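Local coordinates for protein putative pyrroline carboxylate reductase (Streptococcus pyogenes, PDB 2AHR) that probably catalyses the NAD(P)H-dependent reduction of 1-pyrroline-5-carboxylate to L-proline, the last step of proline biosynthesis, at residues E[17-20]-E[21-25]; E[113-116]-E[117-120]; E[211-214]-E[215-219]; E[193-196]-E[197-201]. All coordinates share one frame; numbering follows the deposited sequence.

Contact 1: E[17-20]-E[21-25]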
loop_
_atom_site.group_PDB
_atom_site.type_symbol
_atom_site.label_atom_id
_atom_site.label_comp_id
_atom_site.label_asym_id
_atom_site.label_seq_id
_atom_site.Cartn_x
_atom_site.Cartn_y
_atom_site.Cartn_z
ATOM N N ALA E 17 6.198 16.461 -38.612
ATOM C CA ALA E 17 5.823 15.109 -39.040
ATOM C C ALA E 17 4.802 15.067 -40.191
ATOM O O ALA E 17 4.988 14.303 -41.129
ATOM C CB ALA E 17 5.341 14.274 -37.848
ATOM N N ILE E 18 3.741 15.877 -40.150
ATOM C CA ILE E 18 2.743 15.815 -41.236
ATOM C C ILE E 18 3.180 16.490 -42.556
ATOM O O ILE E 18 2.585 16.236 -43.600
ATOM C CB ILE E 18 1.322 16.301 -40.829
ATOM C CG1 ILE E 18 1.240 17.817 -40.796
ATOM C CG2 ILE E 18 0.841 15.659 -39.506
ATOM C CD1 ILE E 18 -0.155 18.309 -40.994
ATOM N N ILE E 19 4.207 17.343 -42.497
ATOM C CA ILE E 19 4.743 18.004 -43.696
ATOM C C ILE E 19 5.210 16.981 -44.727
ATOM O O ILE E 19 4.826 17.049 -45.890
ATOM C CB ILE E 19 5.895 18.994 -43.368
ATOM C CG1 ILE E 19 5.378 20.214 -42.595
ATOM C CG2 ILE E 19 6.594 19.463 -44.644
ATOM C CD1 ILE E 19 4.188 20.873 -43.205
ATOM N N LYS E 20 6.007 16.014 -44.284
ATOM C CA LYS E 20 6.478 14.943 -45.156
ATOM C C LYS E 20 5.350 14.327 -46.005
ATOM O O LYS E 20 5.496 14.206 -47.216
ATOM C CB LYS E 20 7.202 13.866 -44.346
ATOM C CG LYS E 20 7.921 12.837 -45.216
ATOM C CD LYS E 20 8.069 11.494 -44.514
ATOM C CE LYS E 20 8.473 10.415 -45.504
ATOM N NZ LYS E 20 8.626 9.085 -44.826
ATOM N N GLY E 21 4.234 13.957 -45.374
ATOM C CA GLY E 21 3.065 13.440 -46.083
ATOM C C GLY E 21 2.422 14.460 -47.016
ATOM O O GLY E 21 1.960 14.112 -48.105
ATOM N N LEU E 22 2.408 15.722 -46.590
ATOM C CA LEU E 22 1.856 16.824 -47.394
ATOM C C LEU E 22 2.716 17.169 -48.624
ATOM O O LEU E 22 2.203 17.680 -49.620
ATOM C CB LEU E 22 1.626 18.070 -46.527
ATOM C CG LEU E 22 0.553 18.048 -45.427
ATOM C CD1 LEU E 22 0.662 19.312 -44.599
ATOM C CD2 LEU E 22 -0.849 17.912 -45.985
ATOM N N LYS E 23 4.018 16.893 -48.549
ATOM C CA LYS E 23 4.912 17.032 -49.705
ATOM C C LYS E 23 4.616 15.998 -50.799
ATOM O O LYS E 23 4.984 16.190 -51.943
ATOM C CB LYS E 23 6.379 16.934 -49.284
ATOM C CG LYS E 23 6.908 18.141 -48.542
ATOM C CD LYS E 23 8.378 17.923 -48.233
ATOM C CE LYS E 23 8.958 19.026 -47.369
ATOM N NZ LYS E 23 10.427 18.825 -47.184
ATOM N N GLN E 24 3.947 14.908 -50.441
ATOM C CA GLN E 24 3.584 13.871 -51.404
ATOM C C GLN E 24 2.228 14.151 -52.054
ATOM O O GLN E 24 1.684 13.317 -52.783
ATOM C CB GLN E 24 3.609 12.480 -50.745
ATOM C CG GLN E 24 5.005 12.010 -50.343
ATOM C CD GLN E 24 5.074 10.516 -50.049
ATOM O OE1 GLN E 24 4.072 9.791 -50.148
ATOM N NE2 GLN E 24 6.269 10.041 -49.692
ATOM N N THR E 25 1.684 15.332 -51.774
ATOM C CA THR E 25 0.457 15.800 -52.412
ATOM C C THR E 25 0.771 16.871 -53.485
ATOM O O THR E 25 1.888 17.411 -53.510
ATOM C CB THR E 25 -0.539 16.354 -51.364
ATOM O OG1 THR E 25 -0.059 17.608 -50.846
ATOM C CG2 THR E 25 -0.746 15.347 -50.225
HETATM O O HOH W 1 4.364 12.699 -42.894
HETATM O O HOH W 2 7.542 12.761 -48.698
#

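Contact 2: E[113-116]-E[117-120]. With NAP (NADP nicotinamide-adenine-dinucleotide phosphate), chain S.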
loop_
_atom_site.group_PDB
_atom_site.type_symbol
_atom_site.label_atom_id
_atom_site.label_comp_id
_atom_site.label_asym_id
_atom_site.label_seq_id
_atom_site.Cartn_x
_atom_site.Cartn_y
_atom_site.Cartn_z
ATOM N N PRO E 113 -3.905 13.506 -35.023
ATOM C CA PRO E 113 -2.824 12.686 -35.565
ATOM C C PRO E 113 -1.885 12.150 -34.485
ATOM O O PRO E 113 -2.052 12.461 -33.298
ATOM C CB PRO E 113 -2.078 13.670 -36.485
ATOM C CG PRO E 113 -2.223 15.013 -35.763
ATOM C CD PRO E 113 -3.551 14.940 -34.994
ATOM N N ASN E 114 -0.906 11.344 -34.890
ATOM C CA ASN E 114 0.141 10.917 -33.973
ATOM C C ASN E 114 1.518 10.947 -34.646
ATOM O O ASN E 114 1.626 11.249 -35.842
ATOM C CB ASN E 114 -0.194 9.572 -33.301
ATOM C CG ASN E 114 -0.230 8.405 -34.281
ATOM O OD1 ASN E 114 0.519 8.373 -35.266
ATOM N ND2 ASN E 114 -1.089 7.439 -34.008
HETATM N N MSE E 115 2.569 10.654 -33.888
HETATM C CA MSE E 115 3.935 10.861 -34.377
HETATM C C MSE E 115 4.292 9.844 -35.491
HETATM O O MSE E 115 5.285 10.016 -36.196
HETATM C CB MSE E 115 4.919 10.821 -33.200
HETATM C CG MSE E 115 6.353 11.329 -33.471
HETATM SE SE MSE E 115 6.579 13.062 -33.964
HETATM C CE MSE E 115 5.549 13.972 -32.868
ATOM N N ASN E 116 3.455 8.818 -35.669
ATOM C CA ASN E 116 3.634 7.850 -36.758
ATOM C C ASN E 116 3.373 8.445 -38.153
ATOM O O ASN E 116 3.620 7.798 -39.174
ATOM C CB ASN E 116 2.784 6.602 -36.520
ATOM C CG ASN E 116 3.112 5.929 -35.199
ATOM O OD1 ASN E 116 2.224 5.396 -34.495
ATOM N ND2 ASN E 116 4.384 5.969 -34.840
ATOM N N ALA E 117 2.863 9.673 -38.177
ATOM C CA ALA E 117 2.885 10.492 -39.387
ATOM C C ALA E 117 4.277 10.499 -40.009
ATOM O O ALA E 117 4.402 10.546 -41.234
ATOM C CB ALA E 117 2.423 11.918 -39.085
ATOM N N GLN E 118 5.315 10.421 -39.165
ATOM C CA GLN E 118 6.711 10.406 -39.615
ATOM C C GLN E 118 6.988 9.303 -40.620
ATOM O O GLN E 118 7.899 9.433 -41.437
ATOM C CB GLN E 118 7.681 10.229 -38.451
ATOM C CG GLN E 118 7.893 11.465 -37.614
ATOM C CD GLN E 118 8.890 11.238 -36.489
ATOM O OE1 GLN E 118 9.147 10.111 -36.094
ATOM N NE2 GLN E 118 9.453 12.320 -35.967
ATOM N N ILE E 119 6.233 8.213 -40.545
ATOM C CA ILE E 119 6.397 7.129 -41.509
ATOM C C ILE E 119 5.118 6.966 -42.323
ATOM O O ILE E 119 4.902 5.937 -42.949
ATOM C CB ILE E 119 6.862 5.799 -40.836
ATOM C CG1 ILE E 119 5.848 5.329 -39.771
ATOM C CG2 ILE E 119 8.264 5.975 -40.228
ATOM C CD1 ILE E 119 6.081 3.867 -39.295
ATOM N N LEU E 120 4.272 8.002 -42.286
ATOM C CA LEU E 120 3.004 8.021 -43.006
ATOM C C LEU E 120 2.072 6.919 -42.547
ATOM O O LEU E 120 1.341 6.346 -43.367
ATOM C CB LEU E 120 3.198 7.944 -44.539
ATOM C CG LEU E 120 4.317 8.762 -45.190
ATOM C CD1 LEU E 120 4.295 8.580 -46.736
ATOM C CD2 LEU E 120 4.206 10.227 -44.813
HETATM P PA NAP S . 5.759 21.631 -29.811
HETATM O O1A NAP S . 6.114 22.331 -28.546
HETATM O O2A NAP S . 6.812 20.637 -30.168
HETATM O O5B NAP S . 5.500 22.654 -31.037
HETATM C C5B NAP S . 4.861 23.899 -30.867
HETATM C C4B NAP S . 5.532 24.893 -31.811
HETATM O O4B NAP S . 4.786 26.093 -31.932
HETATM C C3B NAP S . 6.932 25.261 -31.325
HETATM O O3B NAP S . 7.855 24.896 -32.329
HETATM C C2B NAP S . 6.905 26.765 -31.100
HETATM O O2B NAP S . 8.030 27.462 -31.610
HETATM C C1B NAP S . 5.696 27.184 -31.926
HETATM N N9A NAP S . 5.133 28.471 -31.449
HETATM C C8A NAP S . 5.181 28.995 -30.176
HETATM N N7A NAP S . 4.563 30.201 -30.185
HETATM C C5A NAP S . 4.125 30.461 -31.444
HETATM C C6A NAP S . 3.454 31.551 -32.001
HETATM N N6A NAP S . 3.627 32.747 -31.441
HETATM N N1A NAP S . 3.139 31.520 -33.345
HETATM C C2A NAP S . 3.505 30.443 -34.133
HETATM N N3A NAP S . 4.181 29.378 -33.574
HETATM C C4A NAP S . 4.485 29.383 -32.250
HETATM O O3 NAP S . 4.291 20.957 -29.658
HETATM P PN NAP S . 3.791 19.670 -30.508
HETATM O O1N NAP S . 4.118 18.460 -29.700
HETATM O O2N NAP S . 4.244 19.736 -31.923
HETATM O O5D NAP S . 2.189 19.879 -30.462
HETATM C C5D NAP S . 1.537 20.787 -31.322
HETATM C C4D NAP S . 0.053 20.438 -31.421
HETATM O O4D NAP S . -0.141 19.109 -31.867
HETATM C C3D NAP S . -0.640 20.558 -30.067
HETATM O O3D NAP S . -1.805 21.323 -30.257
HETATM C C2D NAP S . -0.988 19.139 -29.637
HETATM O O2D NAP S . -2.224 19.125 -28.932
HETATM C C1D NAP S . -1.001 18.388 -30.986
HETATM N N1N NAP S . -0.560 16.968 -30.967
HETATM C C2N NAP S . 0.730 16.620 -30.618
HETATM C C3N NAP S . 1.129 15.280 -30.640
HETATM C C7N NAP S . 2.555 14.887 -30.386
HETATM O O7N NAP S . 2.867 13.517 -30.504
HETATM N N7N NAP S . 3.475 15.808 -30.072
HETATM C C4N NAP S . 0.214 14.292 -31.024
HETATM C C5N NAP S . -1.079 14.645 -31.385
HETATM C C6N NAP S . -1.448 15.991 -31.353
HETATM P P2B NAP S . 9.489 27.482 -30.910
HETATM O O1X NAP S . 10.333 28.519 -31.632
HETATM O O2X NAP S . 9.347 27.885 -29.460
HETATM O O3X NAP S . 10.146 26.116 -31.009
#

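Contact 3: E[211-214]-E[215-219]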
loop_
_atom_site.group_PDB
_atom_site.type_symbol
_atom_site.label_atom_id
_atom_site.label_comp_id
_atom_site.label_asym_id
_atom_site.label_seq_id
_atom_site.Cartn_x
_atom_site.Cartn_y
_atom_site.Cartn_z
ATOM N N SER E 211 -6.414 -11.483 -37.538
ATOM C CA SER E 211 -7.115 -12.623 -36.974
ATOM C C SER E 211 -8.497 -12.223 -36.456
ATOM O O SER E 211 -8.747 -11.055 -36.147
ATOM C CB SER E 211 -6.252 -13.247 -35.871
ATOM O OG SER E 211 -6.982 -14.178 -35.084
ATOM N N SER E 212 -9.413 -13.183 -36.387
ATOM C CA SER E 212 -10.749 -12.917 -35.837
ATOM C C SER E 212 -10.785 -13.081 -34.314
ATOM O O SER E 212 -11.778 -12.730 -33.670
ATOM C CB SER E 212 -11.789 -13.840 -36.480
ATOM O OG SER E 212 -11.439 -15.199 -36.261
ATOM N N GLN E 213 -9.705 -13.622 -33.755
ATOM C CA GLN E 213 -9.586 -13.863 -32.322
ATOM C C GLN E 213 -9.379 -12.563 -31.530
ATOM O O GLN E 213 -8.732 -11.637 -32.012
ATOM C CB GLN E 213 -8.409 -14.813 -32.067
ATOM C CG GLN E 213 -8.694 -16.280 -32.432
ATOM C CD GLN E 213 -7.710 -17.225 -31.758
ATOM O OE1 GLN E 213 -8.102 -18.067 -30.939
ATOM N NE2 GLN E 213 -6.419 -17.070 -32.069
ATOM N N SER E 214 -9.907 -12.516 -30.309
ATOM C CA SER E 214 -9.696 -11.379 -29.410
ATOM C C SER E 214 -8.307 -11.445 -28.750
ATOM O O SER E 214 -7.655 -12.492 -28.781
ATOM C CB SER E 214 -10.788 -11.353 -28.336
ATOM O OG SER E 214 -10.644 -12.429 -27.414
ATOM N N PRO E 215 -7.843 -10.323 -28.159
ATOM C CA PRO E 215 -6.634 -10.361 -27.307
ATOM C C PRO E 215 -6.651 -11.450 -26.216
ATOM O O PRO E 215 -5.643 -12.150 -26.043
ATOM C CB PRO E 215 -6.600 -8.959 -26.695
ATOM C CG PRO E 215 -7.256 -8.090 -27.738
ATOM C CD PRO E 215 -8.382 -8.951 -28.283
ATOM N N HIS E 216 -7.778 -11.632 -25.518
ATOM C CA HIS E 216 -7.887 -12.711 -24.530
ATOM C C HIS E 216 -7.886 -14.123 -25.111
ATOM O O HIS E 216 -7.372 -15.035 -24.479
ATOM C CB HIS E 216 -9.072 -12.516 -23.590
ATOM C CG HIS E 216 -8.796 -11.552 -22.478
ATOM N ND1 HIS E 216 -7.869 -11.805 -21.490
ATOM C CD2 HIS E 216 -9.311 -10.330 -22.207
ATOM C CE1 HIS E 216 -7.820 -10.780 -20.656
ATOM N NE2 HIS E 216 -8.688 -9.871 -21.065
ATOM N N ASP E 217 -8.444 -14.297 -26.307
ATOM C CA ASP E 217 -8.330 -15.558 -27.049
ATOM C C ASP E 217 -6.859 -15.907 -27.267
ATOM O O ASP E 217 -6.444 -17.043 -27.028
ATOM C CB ASP E 217 -9.032 -15.488 -28.422
ATOM C CG ASP E 217 -10.549 -15.442 -28.322
ATOM O OD1 ASP E 217 -11.129 -15.970 -27.338
ATOM O OD2 ASP E 217 -11.164 -14.873 -29.251
ATOM N N PHE E 218 -6.071 -14.939 -27.735
ATOM C CA PHE E 218 -4.654 -15.171 -27.909
ATOM C C PHE E 218 -3.956 -15.535 -26.607
ATOM O O PHE E 218 -3.145 -16.455 -26.562
ATOM C CB PHE E 218 -3.976 -13.955 -28.552
ATOM C CG PHE E 218 -4.083 -13.936 -30.044
ATOM C CD1 PHE E 218 -3.203 -14.695 -30.824
ATOM C CD2 PHE E 218 -5.054 -13.158 -30.682
ATOM C CE1 PHE E 218 -3.295 -14.706 -32.225
ATOM C CE2 PHE E 218 -5.146 -13.157 -32.094
ATOM C CZ PHE E 218 -4.264 -13.935 -32.854
ATOM N N ILE E 219 -4.249 -14.786 -25.553
ATOM C CA ILE E 219 -3.689 -15.053 -24.225
ATOM C C ILE E 219 -3.964 -16.477 -23.766
ATOM O O ILE E 219 -3.061 -17.138 -23.299
ATOM C CB ILE E 219 -4.182 -14.026 -23.173
ATOM C CG1 ILE E 219 -3.572 -12.652 -23.455
ATOM C CG2 ILE E 219 -3.845 -14.507 -21.733
ATOM C CD1 ILE E 219 -4.278 -11.494 -22.736
#

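Contact 4: E[193-196]-E[197-201]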
loop_
_atom_site.group_PDB
_atom_site.type_symbol
_atom_site.label_atom_id
_atom_site.label_comp_id
_atom_site.label_asym_id
_atom_site.label_seq_id
_atom_site.Cartn_x
_atom_site.Cartn_y
_atom_site.Cartn_z
ATOM N N ALA E 193 17.988 -6.523 -26.862
ATOM C CA ALA E 193 16.695 -6.708 -26.182
ATOM C C ALA E 193 15.625 -5.892 -26.895
ATOM O O ALA E 193 14.522 -6.388 -27.125
ATOM C CB ALA E 193 16.785 -6.320 -24.700
ATOM N N LEU E 194 15.962 -4.653 -27.274
ATOM C CA LEU E 194 15.015 -3.784 -28.006
ATOM C C LEU E 194 14.621 -4.360 -29.378
ATOM O O LEU E 194 13.460 -4.293 -29.797
ATOM C CB LEU E 194 15.603 -2.380 -28.227
ATOM C CG LEU E 194 15.405 -1.284 -27.188
ATOM C CD1 LEU E 194 16.212 -0.029 -27.598
ATOM C CD2 LEU E 194 13.904 -0.949 -27.008
ATOM N N GLU E 195 15.607 -4.919 -30.076
ATOM C CA GLU E 195 15.378 -5.485 -31.386
ATOM C C GLU E 195 14.396 -6.649 -31.275
ATOM O O GLU E 195 13.406 -6.701 -31.991
ATOM C CB GLU E 195 16.711 -5.914 -31.990
ATOM C CG GLU E 195 16.579 -6.656 -33.302
ATOM C CD GLU E 195 17.908 -7.238 -33.802
ATOM O OE1 GLU E 195 18.900 -7.283 -33.045
ATOM O OE2 GLU E 195 17.948 -7.666 -34.966
ATOM N N ILE E 196 14.660 -7.561 -30.351
ATOM C CA ILE E 196 13.793 -8.695 -30.130
ATOM C C ILE E 196 12.381 -8.269 -29.739
ATOM O O ILE E 196 11.418 -8.799 -30.306
ATOM C CB ILE E 196 14.334 -9.618 -29.027
ATOM C CG1 ILE E 196 15.680 -10.233 -29.454
ATOM C CG2 ILE E 196 13.263 -10.682 -28.636
ATOM C CD1 ILE E 196 16.521 -10.793 -28.281
ATOM N N VAL E 197 12.235 -7.369 -28.748
ATOM C CA VAL E 197 10.859 -7.035 -28.342
ATOM C C VAL E 197 10.098 -6.167 -29.376
ATOM O O VAL E 197 8.892 -6.373 -29.595
ATOM C CB VAL E 197 10.643 -6.558 -26.825
ATOM C CG1 VAL E 197 11.766 -6.955 -25.897
ATOM C CG2 VAL E 197 10.284 -5.103 -26.725
ATOM N N THR E 198 10.790 -5.223 -30.022
ATOM C CA THR E 198 10.140 -4.403 -31.062
ATOM C C THR E 198 9.583 -5.303 -32.190
ATOM O O THR E 198 8.452 -5.101 -32.655
ATOM C CB THR E 198 11.113 -3.355 -31.675
ATOM O OG1 THR E 198 11.674 -2.534 -30.626
ATOM C CG2 THR E 198 10.373 -2.468 -32.676
ATOM N N GLN E 199 10.369 -6.301 -32.609
ATOM C CA GLN E 199 9.953 -7.212 -33.677
ATOM C C GLN E 199 8.802 -8.069 -33.209
ATOM O O GLN E 199 7.881 -8.344 -33.981
ATOM C CB GLN E 199 11.126 -8.074 -34.173
ATOM C CG GLN E 199 12.106 -7.234 -35.046
ATOM C CD GLN E 199 13.249 -8.031 -35.708
ATOM O OE1 GLN E 199 14.251 -7.430 -36.147
ATOM N NE2 GLN E 199 13.108 -9.368 -35.788
ATOM N N THR E 200 8.825 -8.457 -31.933
ATOM C CA THR E 200 7.742 -9.246 -31.359
ATOM C C THR E 200 6.455 -8.436 -31.218
ATOM O O THR E 200 5.351 -8.965 -31.414
ATOM C CB THR E 200 8.156 -9.818 -29.995
ATOM O OG1 THR E 200 9.339 -10.608 -30.157
ATOM C CG2 THR E 200 7.060 -10.662 -29.404
ATOM N N VAL E 201 6.588 -7.166 -30.863
ATOM C CA VAL E 201 5.430 -6.264 -30.739
ATOM C C VAL E 201 4.783 -6.077 -32.111
ATOM O O VAL E 201 3.552 -6.222 -32.258
ATOM C CB VAL E 201 5.817 -4.884 -30.127
ATOM C CG1 VAL E 201 4.662 -3.874 -30.221
ATOM C CG2 VAL E 201 6.236 -5.023 -28.669
#

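Contact 1: E[17-20]-E[21-25]
In the first beta-alpha-beta unit of the Rossmann fold, between strands 5-9 and 28-32, Ile18 and Ile19 meet Leu22 and Lys23 over the last turn of helix 13-22. Leu22 N donates to Ile18 O at 3.0 Å. The next bond runs from Lys23 N to Ile19 O at 2.8 Å, whereas the link from Lys23 N to Lys20 O is weak.

On the buried side Ile18 and Leu22 run alongside each other in the same direction, and their CD1 methyls touch at 3.8 Å. The Ile18 branch gets there because CG1 sits between the backbone N and carbonyl carbon (chi1 78°), while CG2 stands beside the N. Ile19 reaches the same Leu22 CD1 with its own CD1, from an oblique direction. Its other branch, CG2, packs on CE of the extended Lys23 chain at 3.6 Å, and that chain runs on to bond Leu46 O through NZ. Leu22 also touches Leu29 of the following strand, and Ile18 rests on Phe147.

Two waters complete the backbone bonding. Ala17 O and Gly21 N are 4.3 Å apart, and one water lies between them, donating to the first and accepting from the second; another joins Lys20 O to Gln24 NE2. A type I turn from Leu22 to Thr25 follows on, and Leu22 O accepts from both Thr25 N and Thr25 OG1, the hydroxyl at 2.6 Å.

Contact 2: E[113-116]-E[117-120]
Two bends, at chi2 (62°) and chi3 (45°), fold the selenomethionine Met115 so that its selenium lies against the amide of Gln118 while its methyl turns to the cofactor. The Gln118 chain is extended, and the two side chains cross at a slant. SE is 3.6 Å from Gln118 NE2, and Met115 CG packs on Gln118 CD. Beyond the selenium, Met115 CE reaches O7N of the nicotinamide carboxamide at 3.6 Å.

The backbone beneath is a short 3-10 segment, residues 115-118, in the connection between strands 108-112 and 122-128. Three bonds from residue i+3 back to residue i form this 3-10 turn: Ala117 N bonds Asn114 O, Gln118 N bonds Met115 O at 3.0 Å, and Ile119 N bonds Asn116 O. An Asx turn leads into it: Asn114 OD1 takes the N-H of Asn116 at 3.0 Å, though the bond is bent to 135°. The other end of that amide, ND2, donates to Ala165 O, so both ends of the Asn114 side chain are tied.

Pro113 O comes within 3.1 Å of C5N of the nicotinamide, which places the residue leading into the turn at the nicotinamide ring. Ser224 OG of the second subunit hydrogen-bonds the NADP, and Phe218 of that subunit packs on Gln118. Ala117 CB, seated 3.4 Å from Asn114 O, faces Met14 and Ala17 of helix 13-22.

Contact 3: E[211-214]-E[215-219]
The chain runs extended through Gln213 and Ser214 and then coils at Pro215, with Phe218 N bonding Ser214 O at 3.1 Å as a first helical bond. Ser214 and Asp217 exchange bonds across the start of the helix. Ser214 OG, held between its own N and carbonyl carbon (chi1 70°), accepts from Asp217 N at 3.1 Å. In return Ser214 N donates to Asp217 OD2 at 2.9 Å, almost straight at 167°, meeting the oxygen on its anti side and 33° out of the carboxylate plane.

The extended Gln213 side chain lies across Asp217 and Phe218: OE1 lies 3.7 Å from Asp217 CB, and NE2 sits 3.8 Å above the Phe218 ring, over its centre. Ser211 CB meets the same ring at its edge, in plane, and Ser214 O lies near the plane too, 3.3 Å from Phe218 CD2. Ser211 OG also accepts from Gln213 N, forming an ST turn. Tyr173 of the second subunit meets the Phe218 ring, and His216 stacks on His216 of the third subunit, so this helix start lies at subunit interfaces. The reciprocal pair is a capping box, with Ser214 as N-cap of helix 215-222 in the dimerisation domain.

Contact 4: E[193-196]-E[197-201]
Val197 opens the second half of this stretch of helix 190-210, a long alpha-helix of the dimerisation domain, by donating its N-H to Ala193 O at 3.0 Å. Its side chain packs on Ile176 and Leu179 of helix 158-185.

Thr198 comes next and turns its hydroxyl back to the helix, OG1 opposite its carbonyl carbon at chi1 -55°. Leu194 O thus accepts twice, from Thr198 N at 2.8 Å and from Thr198 OG1 at 2.6 Å, the two donors arriving from opposite faces of the carbonyl plane. The hydroxyl is thereby spent on the helix's own carbonyl; the side chain also packs on Leu208 of the second subunit.

Gln199 N bonds Glu195 O at 3.1 Å. The two side chains lie side by side and point the same way, but the amide and carboxylate planes stand 76° apart; Gln199 OE1 touches Glu195 CG at 3.8 Å, and the Glu195 carboxylate forms its salt bridge with Lys192.

Thr200 repeats the Thr198 arrangement, and its hydroxyl has a further, weak bond with Ser123 OG of the second subunit. Both Thr200 N, at 3.1 Å, and Thr200 OG1, at 2.8 Å, donate to Ile196 O, again from opposite faces of the carbonyl.

Along the chain the order is contact 1, contact 2, contact 4, contact 3. Contacts 1 and 2 belong to the nucleotide-binding half and touch, their centres 10 Å apart: Leu120 CD2 lies 3.6 Å from Gly21 CA, and Ala17 packs on Gln118. Contacts 4 and 3 lie in the dimerisation domain, on successive helices 190-210 and 215-222, with centres about 20 Å apart. Within one chain contacts 1 and 3 are far from each other, nearest atoms about 27 Å apart. Dimerisation brings the halves together: contacts 2, 3 and 4 all touch the second subunit, whose 215-219 segment comes up to the 117-120 turn, beside an NADP site that both subunits complete.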